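Side-chain contacts in hypothetical protein (Pyrococcus furiosus, PDB 1YB3), which is of unknown function but belongs to the DUF3201 family and comes from a hyperthermophile: residues Phe26-Glu31 against Glu156-Glu161; Glu59-Pro64 against Ala78-Phe83; Ile103-Lys108 against Ile166-Arg171. One frame throughout, in Å; residues are numbered along the deposited sequence.

Interaction 1: residues Phe26-Glu31 against Glu156-Glu161; sequences FELREE and EEVKRE
Lys159 NZ is shared by two carboxylates of helix 11-35, loosely by each: Glu31 OE1 lies 3.9 Å from Lys159 NZ, a long salt bridge, and Glu35 makes a second, weak ion pair. The lysine chain is fully extended beyond CG and crosses the extended Glu31 side chain at about a right angle. Its last methylene leads the approach, with Lys159 CE 3.6 Å from Glu31 OE1, so the ammonium rests beside the carboxylate and the attraction is probably one of charge more than of a directed bond. Next to it the contact turns apolar. Leu28 carries CG anti to its backbone N (chi1 -178°), and its CD2 branch ends 3.9 Å from Val158 CG1. Both residues are buried, and both also rest on Phe83 of strand 82-90 beneath the two helices. Farther round helix 155-171, Arg160 holds Glu156 side-on, the 2.9 Å bond from Arg160 NE to Glu156 OE2 being paired with one from Arg160 NH2 to Glu156 OE1. Glu161 adds charge alone to this intrahelical network. Here two helices pack side by side on the antiparallel sheet of an alpha+beta fold, with the apolar pair toward strand 82-90 and the ion pair at the border.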
loop_
_atom_site.group_PDB
_atom_site.type_symbol
_atom_site.label_atom_id
_atom_site.label_comp_id
_atom_site.label_asym_id
_atom_site.label_seq_id
_atom_site.Cartn_x
_atom_site.Cartn_y
_atom_site.Cartn_z
ATOM N N PHE A 26 -8.753 1.924 -13.417
ATOM C CA PHE A 26 -9.483 3.056 -13.982
ATOM C C PHE A 26 -10.846 3.182 -13.276
ATOM O O PHE A 26 -11.266 4.289 -12.909
ATOM C CB PHE A 26 -9.617 2.936 -15.508
ATOM C CG PHE A 26 -8.314 3.133 -16.244
ATOM C CD1 PHE A 26 -7.577 4.311 -16.090
ATOM C CD2 PHE A 26 -7.826 2.146 -17.108
ATOM C CE1 PHE A 26 -6.365 4.495 -16.770
ATOM C CE2 PHE A 26 -6.609 2.322 -17.800
ATOM C CZ PHE A 26 -5.881 3.490 -17.625
ATOM N N GLU A 27 -11.487 2.041 -13.027
ATOM C CA GLU A 27 -12.794 1.994 -12.357
ATOM C C GLU A 27 -12.680 2.465 -10.905
ATOM O O GLU A 27 -13.479 3.302 -10.437
ATOM C CB GLU A 27 -13.375 0.578 -12.409
ATOM C CG GLU A 27 -14.705 0.404 -11.658
ATOM C CD GLU A 27 -15.231 -1.029 -11.717
ATOM O OE1 GLU A 27 -16.251 -1.255 -12.420
ATOM O OE2 GLU A 27 -14.621 -1.927 -11.077
ATOM N N LEU A 28 -11.684 1.932 -10.198
ATOM C CA LEU A 28 -11.509 2.241 -8.774
ATOM C C LEU A 28 -11.154 3.707 -8.560
ATOM O O LEU A 28 -11.593 4.310 -7.548
ATOM C CB LEU A 28 -10.446 1.341 -8.146
ATOM C CG LEU A 28 -10.182 1.494 -6.651
ATOM C CD1 LEU A 28 -11.486 1.221 -5.847
ATOM C CD2 LEU A 28 -9.053 0.563 -6.247
ATOM N N ARG A 29 -10.370 4.288 -9.476
ATOM C CA ARG A 29 -10.014 5.704 -9.400
ATOM C C ARG A 29 -11.268 6.568 -9.403
ATOM O O ARG A 29 -11.414 7.472 -8.556
ATOM C CB ARG A 29 -9.029 6.118 -10.518
ATOM C CG ARG A 29 -8.434 7.523 -10.347
ATOM C CD ARG A 29 -9.301 8.608 -10.990
ATOM N NE ARG A 29 -8.847 9.950 -10.612
ATOM C CZ ARG A 29 -9.427 11.085 -10.990
ATOM N NH1 ARG A 29 -10.476 11.073 -11.816
ATOM N NH2 ARG A 29 -8.932 12.249 -10.568
ATOM N N GLU A 30 -12.188 6.296 -10.327
ATOM C CA GLU A 30 -13.408 7.116 -10.385
ATOM C C GLU A 30 -14.270 6.914 -9.134
ATOM O O GLU A 30 -14.860 7.884 -8.594
ATOM C CB GLU A 30 -14.183 6.838 -11.676
ATOM C CG GLU A 30 -13.417 7.238 -12.961
ATOM C CD GLU A 30 -12.898 8.678 -12.939
ATOM O OE1 GLU A 30 -13.663 9.593 -12.547
ATOM O OE2 GLU A 30 -11.733 8.902 -13.326
ATOM N N GLU A 31 -14.301 5.683 -8.638
ATOM C CA GLU A 31 -15.080 5.353 -7.442
ATOM C C GLU A 31 -14.527 6.068 -6.210
ATOM O O GLU A 31 -15.285 6.698 -5.457
ATOM C CB GLU A 31 -15.142 3.841 -7.209
ATOM C CG GLU A 31 -16.033 3.119 -8.233
ATOM C CD GLU A 31 -15.843 1.618 -8.260
ATOM O OE1 GLU A 31 -14.914 1.100 -7.600
ATOM O OE2 GLU A 31 -16.632 0.949 -8.966
ATOM N N GLU A 156 -14.547 -5.001 -3.032
ATOM C CA GLU A 156 -15.173 -4.686 -1.739
ATOM C C GLU A 156 -14.122 -4.420 -0.676
ATOM O O GLU A 156 -14.269 -3.499 0.130
ATOM C CB GLU A 156 -16.088 -5.843 -1.291
ATOM C CG GLU A 156 -16.964 -5.541 -0.036
ATOM C CD GLU A 156 -16.268 -5.864 1.332
ATOM O OE1 GLU A 156 -15.184 -6.489 1.330
ATOM O OE2 GLU A 156 -16.819 -5.499 2.417
ATOM N N GLU A 157 -13.060 -5.241 -0.682
ATOM C CA GLU A 157 -12.005 -5.125 0.322
ATOM C C GLU A 157 -11.148 -3.895 0.120
ATOM O O GLU A 157 -10.729 -3.274 1.082
ATOM C CB GLU A 157 -11.150 -6.407 0.403
ATOM C CG GLU A 157 -11.792 -7.467 1.307
ATOM C CD GLU A 157 -11.045 -8.786 1.325
ATOM O OE1 GLU A 157 -9.879 -8.824 0.854
ATOM O OE2 GLU A 157 -11.618 -9.788 1.814
ATOM N N VAL A 158 -10.863 -3.510 -1.126
ATOM C CA VAL A 158 -10.079 -2.271 -1.254
ATOM C C VAL A 158 -10.802 -1.075 -0.654
ATOM O O VAL A 158 -10.202 -0.286 0.098
ATOM C CB VAL A 158 -9.590 -1.998 -2.689
ATOM C CG1 VAL A 158 -8.521 -0.872 -2.683
ATOM C CG2 VAL A 158 -8.980 -3.207 -3.209
ATOM N N LYS A 159 -12.103 -0.966 -0.943
ATOM C CA LYS A 159 -12.917 0.104 -0.384
ATOM C C LYS A 159 -12.972 0.017 1.146
ATOM O O LYS A 159 -12.741 1.001 1.834
ATOM C CB LYS A 159 -14.338 0.094 -0.962
ATOM C CG LYS A 159 -14.463 0.587 -2.389
ATOM C CD LYS A 159 -15.960 0.618 -2.807
ATOM C CE LYS A 159 -16.130 1.087 -4.242
ATOM N NZ LYS A 159 -17.548 0.990 -4.707
ATOM N N ARG A 160 -13.252 -1.175 1.678
ATOM C CA ARG A 160 -13.375 -1.308 3.135
ATOM C C ARG A 160 -12.065 -1.105 3.889
ATOM O O ARG A 160 -12.036 -0.470 4.946
ATOM C CB ARG A 160 -14.043 -2.631 3.510
ATOM C CG ARG A 160 -14.242 -2.789 5.035
ATOM C CD ARG A 160 -15.281 -3.884 5.374
ATOM N NE ARG A 160 -15.003 -5.096 4.603
ATOM C CZ ARG A 160 -14.088 -6.000 4.933
ATOM N NH1 ARG A 160 -13.390 -5.875 6.055
ATOM N NH2 ARG A 160 -13.874 -7.038 4.138
ATOM N N GLU A 161 -10.968 -1.641 3.347
ATOM C CA GLU A 161 -9.683 -1.515 4.026
ATOM C C GLU A 161 -9.111 -0.098 3.986
ATOM O O GLU A 161 -8.505 0.339 4.961
ATOM C CB GLU A 161 -8.682 -2.560 3.508
ATOM C CG GLU A 161 -9.117 -4.025 3.695
ATOM C CD GLU A 161 -9.532 -4.379 5.125
ATOM O OE1 GLU A 161 -9.158 -3.661 6.065
ATOM O OE2 GLU A 161 -10.221 -5.401 5.272
#

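Interaction 2: residues Glu59-Pro64 against Ala78-Phe83; sequences EEMKYP and ATPQGF
A beta hairpin with a two-residue loop, Pro80-Gln81, closed by a type I turn from Thr79 to Gly82 between strands 74-79 and 82-90, meets Met61 and Tyr63 of residues 59-64. Pro80, the first of the two loop residues, meets Tyr63 through CG and CD: the phenol oxygen leads, with Tyr63 OH 3.4 Å from Pro80 CG, and the aromatic atom Tyr63 CE1 follows at 4.0 Å from the same Pro80 CG. The two side chains come from opposite directions and meet obliquely; with carbon atoms of Pro80 as the partners, the contact is one of van der Waals packing. Tyr63 has CG between its backbone N and carbonyl carbon (chi1 55°), and one face of its ring lies over Met61 CB, offset toward the rim. Selenomethionine Met61 fills in beside the proline. Its chain bends at the selenium (chi3 -79°), and the terminal Met61 CE comes 3.9 Å from Thr79 CG2, while Met61 SE lies 4.2 Å from Pro80 CD. Thr79 divides its work: the methyl meets the selenomethionine, and Thr79 OG1 accepts from Gln81 N at 3.1 Å, an ST turn within the hairpin. Thr79 and Gly82 exchange both backbone bonds, the one from Gly82 N to Thr79 O measuring 2.9 Å, and Gly82 has backbone angles that favour glycine. Gln81 NE2 adds a polar tie by donating to Tyr53 O of strand 51-54. Met61 itself packs on Leu52 of that strand. The tyrosine and proline are exposed, whereas Met61 and Thr79 are buried. The whole is a hairpin turn of the large antiparallel sheet packed against the small two-stranded sheet 51-54/57-60.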
loop_
_atom_site.group_PDB
_atom_site.type_symbol
_atom_site.label_atom_id
_atom_site.label_comp_id
_atom_site.label_asym_id
_atom_site.label_seq_id
_atom_site.Cartn_x
_atom_site.Cartn_y
_atom_site.Cartn_z
ATOM N N GLU A 59 11.074 -8.857 -6.392
ATOM C CA GLU A 59 11.407 -8.936 -7.818
ATOM C C GLU A 59 10.999 -7.661 -8.532
ATOM O O GLU A 59 9.881 -7.177 -8.336
ATOM C CB GLU A 59 10.651 -10.100 -8.473
ATOM C CG GLU A 59 10.893 -11.470 -7.869
ATOM C CD GLU A 59 12.239 -12.059 -8.247
ATOM O OE1 GLU A 59 12.889 -11.534 -9.182
ATOM O OE2 GLU A 59 12.645 -13.054 -7.609
ATOM N N GLU A 60 11.881 -7.125 -9.379
ATOM C CA GLU A 60 11.576 -5.884 -10.081
ATOM C C GLU A 60 10.625 -6.072 -11.251
ATOM O O GLU A 60 10.788 -6.982 -12.056
ATOM C CB GLU A 60 12.862 -5.189 -10.554
ATOM C CG GLU A 60 12.632 -3.771 -11.023
ATOM C CD GLU A 60 13.895 -3.091 -11.503
ATOM O OE1 GLU A 60 14.985 -3.677 -11.339
ATOM O OE2 GLU A 60 13.786 -1.967 -12.037
HETATM N N MSE A 61 9.616 -5.211 -11.319
HETATM C CA MSE A 61 8.742 -5.132 -12.479
HETATM C C MSE A 61 9.292 -4.075 -13.421
HETATM O O MSE A 61 9.144 -2.885 -13.178
HETATM C CB MSE A 61 7.314 -4.753 -12.062
HETATM C CG MSE A 61 6.715 -5.690 -11.065
HETATM SE SE MSE A 61 4.888 -5.145 -10.496
HETATM C CE MSE A 61 5.406 -3.734 -9.212
ATOM N N LYS A 62 9.935 -4.504 -14.513
ATOM C CA LYS A 62 10.410 -3.537 -15.511
ATOM C C LYS A 62 9.248 -3.017 -16.381
ATOM O O LYS A 62 9.380 -2.021 -17.109
ATOM C CB LYS A 62 11.509 -4.156 -16.388
ATOM C CG LYS A 62 12.585 -4.909 -15.620
ATOM C CD LYS A 62 13.715 -4.003 -15.143
ATOM C CE LYS A 62 14.916 -4.836 -14.720
ATOM N NZ LYS A 62 16.199 -4.067 -14.773
ATOM N N TYR A 63 8.115 -3.708 -16.312
ATOM C CA TYR A 63 6.880 -3.269 -16.933
ATOM C C TYR A 63 6.100 -2.269 -16.028
ATOM O O TYR A 63 6.318 -2.252 -14.828
ATOM C CB TYR A 63 6.018 -4.480 -17.212
ATOM C CG TYR A 63 5.726 -5.366 -16.014
ATOM C CD1 TYR A 63 4.547 -5.191 -15.260
ATOM C CD2 TYR A 63 6.587 -6.413 -15.663
ATOM C CE1 TYR A 63 4.260 -6.021 -14.189
ATOM C CE2 TYR A 63 6.309 -7.250 -14.576
ATOM C CZ TYR A 63 5.138 -7.042 -13.846
ATOM O OH TYR A 63 4.860 -7.874 -12.781
ATOM N N PRO A 64 5.227 -1.440 -16.628
ATOM C CA PRO A 64 4.477 -0.467 -15.828
ATOM C C PRO A 64 3.303 -1.143 -15.142
ATOM O O PRO A 64 2.794 -2.163 -15.597
ATOM C CB PRO A 64 3.939 0.493 -16.868
ATOM C CG PRO A 64 3.721 -0.379 -18.084
ATOM C CD PRO A 64 4.906 -1.311 -18.058
ATOM N N ALA A 78 -2.645 -1.354 -8.806
ATOM C CA ALA A 78 -2.778 -2.800 -8.977
ATOM C C ALA A 78 -1.530 -3.296 -9.653
ATOM O O ALA A 78 -0.902 -2.562 -10.447
ATOM C CB ALA A 78 -4.001 -3.149 -9.814
ATOM N N THR A 79 -1.156 -4.517 -9.301
ATOM C CA THR A 79 -0.064 -5.246 -9.965
ATOM C C THR A 79 -0.675 -6.601 -10.346
ATOM O O THR A 79 -1.838 -6.871 -10.062
ATOM C CB THR A 79 1.085 -5.525 -8.986
ATOM O OG1 THR A 79 0.617 -6.450 -8.008
ATOM C CG2 THR A 79 1.602 -4.220 -8.287
ATOM N N PRO A 80 0.105 -7.485 -10.998
ATOM C CA PRO A 80 -0.473 -8.809 -11.281
ATOM C C PRO A 80 -0.957 -9.587 -10.039
ATOM O O PRO A 80 -1.709 -10.564 -10.168
ATOM C CB PRO A 80 0.680 -9.543 -11.980
ATOM C CG PRO A 80 1.482 -8.431 -12.630
ATOM C CD PRO A 80 1.457 -7.340 -11.577
ATOM N N GLN A 81 -0.533 -9.151 -8.853
ATOM C CA GLN A 81 -1.007 -9.756 -7.580
ATOM C C GLN A 81 -2.399 -9.280 -7.168
ATOM O O GLN A 81 -3.121 -9.978 -6.423
ATOM C CB GLN A 81 -0.040 -9.461 -6.442
ATOM C CG GLN A 81 1.217 -10.314 -6.426
ATOM C CD GLN A 81 2.112 -10.016 -5.221
ATOM O OE1 GLN A 81 2.215 -8.875 -4.771
ATOM N NE2 GLN A 81 2.755 -11.046 -4.702
ATOM N N GLY A 82 -2.770 -8.096 -7.644
ATOM C CA GLY A 82 -4.051 -7.478 -7.268
ATOM C C GLY A 82 -3.911 -6.037 -6.810
ATOM O O GLY A 82 -2.901 -5.380 -7.080
ATOM N N PHE A 83 -4.949 -5.545 -6.120
ATOM C CA PHE A 83 -4.968 -4.180 -5.615
ATOM C C PHE A 83 -4.005 -3.988 -4.428
ATOM O O PHE A 83 -3.741 -4.922 -3.646
ATOM C CB PHE A 83 -6.342 -3.830 -5.050
ATOM C CG PHE A 83 -7.461 -3.786 -6.046
ATOM C CD1 PHE A 83 -7.547 -2.758 -7.003
ATOM C CD2 PHE A 83 -8.493 -4.719 -5.970
ATOM C CE1 PHE A 83 -8.623 -2.697 -7.890
ATOM C CE2 PHE A 83 -9.583 -4.663 -6.850
ATOM C CZ PHE A 83 -9.648 -3.656 -7.813
#

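Interaction 3: residues Ile103-Lys108 against Ile166-Arg171; sequences IRAFEK and IELARR
Apolar contact comes first: Leu168 of helix 155-171 sets a single methyl, CD2, against Ala105, at the end of helix 96-105, and Phe106 just after it. Leu168 CD2 is 4.4 Å from Ala105 CB and 4.3 Å from Phe106 CE2, separations at the loose end of van der Waals packing, and the surface buried between the two segments is correspondingly small. The methyl approaches Phe106 at the ring edge, near the ring plane, and lies over neither face. Leucine reaches this far because CG stands anti to the backbone N (chi1 174°), which carries the branch out from its helix. Ala105 is the last helical residue of its segment. Phe106 then leaves helical geometry (phi -132°, psi 146°), and both Ala105 and Phe106 point toward helix 155-171.

Polar ties border the apolar contact. The carbonyl oxygen of Ala105, at the helix end, accepts a hydrogen bond from Arg164 NH1, which fastens the terminus of one helix to a side chain of the other. Arg171 NH1 makes a weak, long ion pair with Asp101, one turn before Ala105.

Within helix 155-171 the backbone bond from Arg170 N to Ile166 O is 2.8 Å. One face of the Arg170 guanidinium lies over Ile166 CG2, which sits 3.6 Å above the guanidinium plane, over its centre.

Leu168 also touches Phe98, Asp101 and Val102, so it packs along helix 96-105, while Phe106 packs on Glu161 and Arg164 of helix 155-171 and on Val149 of strand 144-150, just before the chain enters strand 108-112.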
loop_
_atom_site.group_PDB
_atom_site.type_symbol
_atom_site.label_atom_id
_atom_site.label_comp_id
_atom_site.label_asym_id
_atom_site.label_seq_id
_atom_site.Cartn_x
_atom_site.Cartn_y
_atom_site.Cartn_z
ATOM N N ILE A 103 -0.431 -3.199 12.605
ATOM C CA ILE A 103 -0.083 -4.606 12.462
ATOM C C ILE A 103 -1.276 -5.525 12.788
ATOM O O ILE A 103 -1.498 -6.536 12.111
ATOM C CB ILE A 103 1.172 -4.959 13.302
ATOM C CG1 ILE A 103 2.395 -4.286 12.671
ATOM C CG2 ILE A 103 1.349 -6.493 13.430
ATOM C CD1 ILE A 103 3.669 -4.377 13.523
ATOM N N ARG A 104 -2.053 -5.155 13.804
ATOM C CA ARG A 104 -3.222 -5.957 14.193
ATOM C C ARG A 104 -4.423 -5.757 13.275
ATOM O O ARG A 104 -5.315 -6.604 13.244
ATOM C CB ARG A 104 -3.622 -5.682 15.659
ATOM C CG ARG A 104 -2.544 -6.112 16.688
ATOM C CD ARG A 104 -2.883 -5.615 18.096
ATOM N N ALA A 105 -4.420 -4.658 12.510
ATOM C CA ALA A 105 -5.593 -4.225 11.736
ATOM C C ALA A 105 -5.685 -4.782 10.312
ATOM O O ALA A 105 -6.778 -4.807 9.722
ATOM C CB ALA A 105 -5.665 -2.688 11.709
ATOM N N PHE A 106 -4.542 -5.171 9.737
ATOM C CA PHE A 106 -4.487 -5.579 8.320
ATOM C C PHE A 106 -3.737 -6.878 8.119
ATOM O O PHE A 106 -2.779 -7.165 8.846
ATOM C CB PHE A 106 -3.881 -4.442 7.469
ATOM C CG PHE A 106 -4.651 -3.164 7.596
ATOM C CD1 PHE A 106 -5.853 -2.996 6.899
ATOM C CD2 PHE A 106 -4.234 -2.160 8.485
ATOM C CE1 PHE A 106 -6.618 -1.825 7.050
ATOM C CE2 PHE A 106 -4.991 -0.989 8.639
ATOM C CZ PHE A 106 -6.193 -0.824 7.926
ATOM N N GLU A 107 -4.191 -7.658 7.142
ATOM C CA GLU A 107 -3.616 -8.975 6.873
ATOM C C GLU A 107 -2.296 -8.913 6.079
ATOM O O GLU A 107 -1.242 -9.195 6.640
ATOM C CB GLU A 107 -4.637 -9.887 6.177
ATOM C CG GLU A 107 -4.101 -11.270 5.862
ATOM C CD GLU A 107 -5.121 -12.154 5.183
ATOM O OE1 GLU A 107 -6.210 -12.356 5.771
ATOM O OE2 GLU A 107 -4.839 -12.663 4.065
ATOM N N LYS A 108 -2.359 -8.514 4.798
ATOM C CA LYS A 108 -1.175 -8.518 3.914
ATOM C C LYS A 108 -0.498 -7.162 3.962
ATOM O O LYS A 108 -0.556 -6.391 2.991
ATOM C CB LYS A 108 -1.570 -8.897 2.472
ATOM C CG LYS A 108 -2.220 -10.281 2.367
ATOM C CD LYS A 108 -2.480 -10.671 0.922
ATOM C CE LYS A 108 -3.420 -11.867 0.855
ATOM N NZ LYS A 108 -3.746 -12.227 -0.555
ATOM N N ILE A 166 -8.033 4.759 6.988
ATOM C CA ILE A 166 -8.265 6.197 7.204
ATOM C C ILE A 166 -8.800 6.445 8.626
ATOM O O ILE A 166 -8.333 7.356 9.313
ATOM C CB ILE A 166 -9.173 6.815 6.095
ATOM C CG1 ILE A 166 -8.390 6.910 4.772
ATOM C CG2 ILE A 166 -9.677 8.202 6.512
ATOM C CD1 ILE A 166 -9.254 7.141 3.519
ATOM N N GLU A 167 -9.706 5.591 9.073
ATOM C CA GLU A 167 -10.303 5.724 10.411
ATOM C C GLU A 167 -9.235 5.513 11.503
ATOM O O GLU A 167 -9.185 6.258 12.486
ATOM C CB GLU A 167 -11.502 4.786 10.555
ATOM C CG GLU A 167 -12.667 5.205 9.645
ATOM C CD GLU A 167 -13.761 4.144 9.478
ATOM O OE1 GLU A 167 -13.535 2.948 9.818
ATOM O OE2 GLU A 167 -14.844 4.530 8.966
ATOM N N LEU A 168 -8.351 4.533 11.304
ATOM C CA LEU A 168 -7.260 4.314 12.252
ATOM C C LEU A 168 -6.312 5.521 12.258
ATOM O O LEU A 168 -5.910 6.009 13.316
ATOM C CB LEU A 168 -6.505 3.038 11.900
ATOM C CG LEU A 168 -5.250 2.739 12.711
ATOM C CD1 LEU A 168 -5.534 2.562 14.215
ATOM C CD2 LEU A 168 -4.551 1.498 12.125
ATOM N N ALA A 169 -5.953 5.998 11.065
ATOM C CA ALA A 169 -5.095 7.174 10.925
ATOM C C ALA A 169 -5.675 8.421 11.588
ATOM O O ALA A 169 -4.940 9.164 12.216
ATOM C CB ALA A 169 -4.802 7.441 9.448
ATOM N N ARG A 170 -6.992 8.621 11.444
ATOM C CA ARG A 170 -7.686 9.743 12.103
ATOM C C ARG A 170 -7.484 9.716 13.623
ATOM O O ARG A 170 -7.273 10.764 14.247
ATOM C CB ARG A 170 -9.189 9.728 11.772
ATOM C CG ARG A 170 -9.537 10.176 10.375
ATOM C CD ARG A 170 -11.011 10.585 10.299
ATOM N NE ARG A 170 -11.410 10.921 8.936
ATOM C CZ ARG A 170 -12.217 10.181 8.188
ATOM N NH1 ARG A 170 -12.733 9.044 8.667
ATOM N NH2 ARG A 170 -12.513 10.579 6.956
ATOM N N ARG A 171 -7.526 8.521 14.213
ATOM C CA ARG A 171 -7.321 8.352 15.664
ATOM C C ARG A 171 -5.962 8.873 16.143
ATOM O O ARG A 171 -5.825 9.305 17.295
ATOM C CB ARG A 171 -7.438 6.887 16.071
ATOM C CG ARG A 171 -8.834 6.288 16.082
ATOM C CD ARG A 171 -8.761 4.812 16.572
ATOM N NE ARG A 171 -7.936 4.684 17.774
ATOM C CZ ARG A 171 -7.191 3.625 18.094
ATOM N NH1 ARG A 171 -7.139 2.551 17.307
ATOM N NH2 ARG A 171 -6.483 3.644 19.216
#

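Helix 155-171 serves interactions 1 and 3, meeting helix 11-35 through its first half and the end of helix 96-105 through its second; Glu161 touches Phe106 and so connects them. Interaction 2 joins interaction 1 through Phe83, in the second strand of the hairpin, which lies against the apolar pair of interaction 1, but it stays clear of interaction 3, on the opposite side of the chain's centre. No hydrogen bond crosses any of the three pairs of segments. Each is partly buried: interaction 1 adds a long salt bridge to its buried apolar pair, interaction 2 has an exposed tyrosine-proline pair beside buried groups, and interaction 3 is a sparse apolar contact.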